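Local atomic coordinates of zonadhesin (Komagataella phaffii, PDB entry 5FX8), a protein that is a putative cell-wall adhesin that may take part in cell-cell interaction, here represented by its N-terminal part with two cohesin-like domains. Residues Pro51-Phe56 with Leu112-Gln117. Residues are numbered along the deposited sequence; the frame is centred on the assembly and turned at random.
Sequences PNELEF and LKLSEQ
Leu112 and Phe56 meet methyl to ring: CD2 of Leu112 sits over the centre of one face of the Phe56 ring, 3.6 Å from the centroid, in a CH-pi contact. The other methyl of the same leucine, CD1, turns to Leu54 and lies 3.6 Å from its CB, the two side chains crossing at about a right angle. Leu112 thus fills the angle between an aromatic and an aliphatic neighbour, with Phe110 edge-to-face against the Phe56 ring and Val27 touching both leucines. Leu54 also reaches Leu114, methyl CD2 to methyl CD2, at 4.1 Å.

On the other face of the strand pair, Glu55 holds its CG anti to the carbonyl carbon (chi1 -70°) and runs out extended, bringing its carboxylate against Ser115, with Glu55 CD 3.6 Å from Ser115 CB. The backbones are joined by Glu55 and Lys113, an antiparallel hydrogen-bonded pair, and by Ser115 N, which donates to Glu53 O over 2.7 Å. Ser115 OG, placed between its own N and carbonyl carbon (chi1 64°), caps Phe118 N and binds a water that makes a weak bond to Asn52 O. Glu53 turns its carboxylate to another partner, with OE2 hydrogen-bonded to His127 NE2.

A type I turn from Pro51 to Leu54 leads into a short antiparallel pairing of 54-55 with the end of strand 101-114, which stops at Ser115, the N-cap of helix 116-120, in the first cohesin-like domain.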
loop_
_atom_site.group_PDB
_atom_site.type_symbol
_atom_site.label_atom_id
_atom_site.label_comp_id
_atom_site.label_asym_id
_atom_site.label_seq_id
_atom_site.Cartn_x
_atom_site.Cartn_y
_atom_site.Cartn_z
ATOM N N PRO C 51 -2.408 -9.600 -71.292
ATOM C CA PRO C 51 -1.481 -10.511 -70.612
ATOM C C PRO C 51 -2.199 -11.431 -69.644
ATOM O O PRO C 51 -3.166 -11.046 -69.000
ATOM C CB PRO C 51 -0.534 -9.561 -69.875
ATOM C CG PRO C 51 -1.254 -8.290 -69.788
ATOM C CD PRO C 51 -2.098 -8.194 -71.006
ATOM N N ASN C 52 -1.699 -12.659 -69.528
ATOM C CA ASN C 52 -2.394 -13.675 -68.739
ATOM C C ASN C 52 -2.599 -13.275 -67.283
ATOM O O ASN C 52 -3.451 -13.859 -66.616
ATOM C CB ASN C 52 -1.632 -14.988 -68.803
ATOM C CG ASN C 52 -1.429 -15.448 -70.214
ATOM O OD1 ASN C 52 -2.293 -15.230 -71.058
ATOM N ND2 ASN C 52 -0.284 -16.061 -70.497
ATOM N N GLU C 53 -1.843 -12.307 -66.769
ATOM C CA GLU C 53 -1.988 -11.964 -65.368
ATOM C C GLU C 53 -3.267 -11.182 -65.109
ATOM O O GLU C 53 -3.725 -11.144 -63.963
ATOM C CB GLU C 53 -0.760 -11.187 -64.875
ATOM C CG GLU C 53 -0.347 -10.026 -65.739
ATOM C CD GLU C 53 0.683 -10.400 -66.755
ATOM O OE1 GLU C 53 0.631 -11.525 -67.284
ATOM O OE2 GLU C 53 1.566 -9.567 -67.009
ATOM N N LEU C 54 -3.855 -10.582 -66.150
ATOM C CA LEU C 54 -5.136 -9.891 -66.069
ATOM C C LEU C 54 -6.282 -10.820 -66.441
ATOM O O LEU C 54 -6.137 -11.715 -67.267
ATOM C CB LEU C 54 -5.146 -8.669 -66.975
ATOM C CG LEU C 54 -4.069 -7.644 -66.650
ATOM C CD1 LEU C 54 -4.155 -6.501 -67.574
ATOM C CD2 LEU C 54 -4.218 -7.164 -65.251
ATOM N N GLU C 55 -7.419 -10.621 -65.796
ATOM C CA GLU C 55 -8.576 -11.471 -66.010
ATOM C C GLU C 55 -9.842 -10.638 -65.946
ATOM O O GLU C 55 -9.914 -9.649 -65.220
ATOM C CB GLU C 55 -8.637 -12.595 -64.980
ATOM C CG GLU C 55 -7.548 -13.629 -65.171
ATOM C CD GLU C 55 -7.751 -14.865 -64.337
ATOM O OE1 GLU C 55 -8.382 -14.759 -63.265
ATOM O OE2 GLU C 55 -7.286 -15.944 -64.762
ATOM N N PHE C 56 -10.823 -11.024 -66.748
ATOM C CA PHE C 56 -12.165 -10.482 -66.621
ATOM C C PHE C 56 -12.853 -11.202 -65.490
ATOM O O PHE C 56 -12.585 -12.378 -65.265
ATOM C CB PHE C 56 -12.962 -10.683 -67.899
ATOM C CG PHE C 56 -12.654 -9.699 -68.955
ATOM C CD1 PHE C 56 -13.333 -8.514 -69.016
ATOM C CD2 PHE C 56 -11.692 -9.957 -69.882
ATOM C CE1 PHE C 56 -13.069 -7.611 -69.974
ATOM C CE2 PHE C 56 -11.412 -9.049 -70.836
ATOM C CZ PHE C 56 -12.113 -7.864 -70.883
ATOM N N LEU C 112 -10.206 -5.058 -64.671
ATOM C CA LEU C 112 -9.733 -6.423 -64.545
ATOM C C LEU C 112 -9.135 -6.624 -63.160
ATOM O O LEU C 112 -8.760 -5.673 -62.476
ATOM C CB LEU C 112 -8.688 -6.741 -65.623
ATOM C CG LEU C 112 -9.116 -6.400 -67.042
ATOM C CD1 LEU C 112 -8.040 -6.729 -68.035
ATOM C CD2 LEU C 112 -10.327 -7.187 -67.371
ATOM N N LYS C 113 -9.061 -7.879 -62.750
ATOM C CA LYS C 113 -8.363 -8.294 -61.547
ATOM C C LYS C 113 -7.116 -9.080 -61.927
ATOM O O LYS C 113 -7.027 -9.658 -63.012
ATOM C CB LYS C 113 -9.256 -9.162 -60.665
ATOM C CG LYS C 113 -10.430 -8.460 -60.040
ATOM C CD LYS C 113 -10.001 -7.335 -59.109
ATOM C CE LYS C 113 -11.015 -7.114 -57.992
ATOM N NZ LYS C 113 -11.122 -8.314 -57.088
ATOM N N LEU C 114 -6.149 -9.117 -61.022
ATOM C CA LEU C 114 -4.996 -9.974 -61.227
ATOM C C LEU C 114 -5.379 -11.420 -60.959
ATOM O O LEU C 114 -6.149 -11.706 -60.048
ATOM C CB LEU C 114 -3.848 -9.549 -60.321
ATOM C CG LEU C 114 -3.106 -8.280 -60.743
ATOM C CD1 LEU C 114 -2.261 -7.791 -59.610
ATOM C CD2 LEU C 114 -2.240 -8.556 -61.949
ATOM N N SER C 115 -4.845 -12.337 -61.758
ATOM C CA SER C 115 -5.144 -13.752 -61.563
ATOM C C SER C 115 -4.565 -14.287 -60.255
ATOM O O SER C 115 -3.564 -13.794 -59.737
ATOM C CB SER C 115 -4.593 -14.577 -62.720
ATOM O OG SER C 115 -3.184 -14.502 -62.770
ATOM N N GLU C 116 -5.195 -15.339 -59.732
ATOM C CA GLU C 116 -4.639 -16.013 -58.569
ATOM C C GLU C 116 -3.237 -16.506 -58.861
ATOM O O GLU C 116 -2.311 -16.270 -58.080
ATOM C CB GLU C 116 -5.526 -17.179 -58.156
ATOM C CG GLU C 116 -6.656 -16.837 -57.211
ATOM C CD GLU C 116 -7.224 -18.081 -56.561
ATOM O OE1 GLU C 116 -7.906 -18.866 -57.254
ATOM O OE2 GLU C 116 -6.960 -18.296 -55.363
ATOM N N GLN C 117 -3.064 -17.180 -60.002
ATOM C CA GLN C 117 -1.772 -17.759 -60.351
ATOM C C GLN C 117 -0.665 -16.723 -60.248
ATOM O O GLN C 117 0.443 -17.022 -59.786
ATOM C CB GLN C 117 -1.834 -18.354 -61.759
ATOM C CG GLN C 117 -0.543 -19.014 -62.245
ATOM C CD GLN C 117 -0.737 -20.476 -62.635
ATOM O OE1 GLN C 117 -1.625 -20.807 -63.424
ATOM N NE2 GLN C 117 0.088 -21.357 -62.074
HETATM O O HOH W 1 -1.566 -15.806 -64.883
#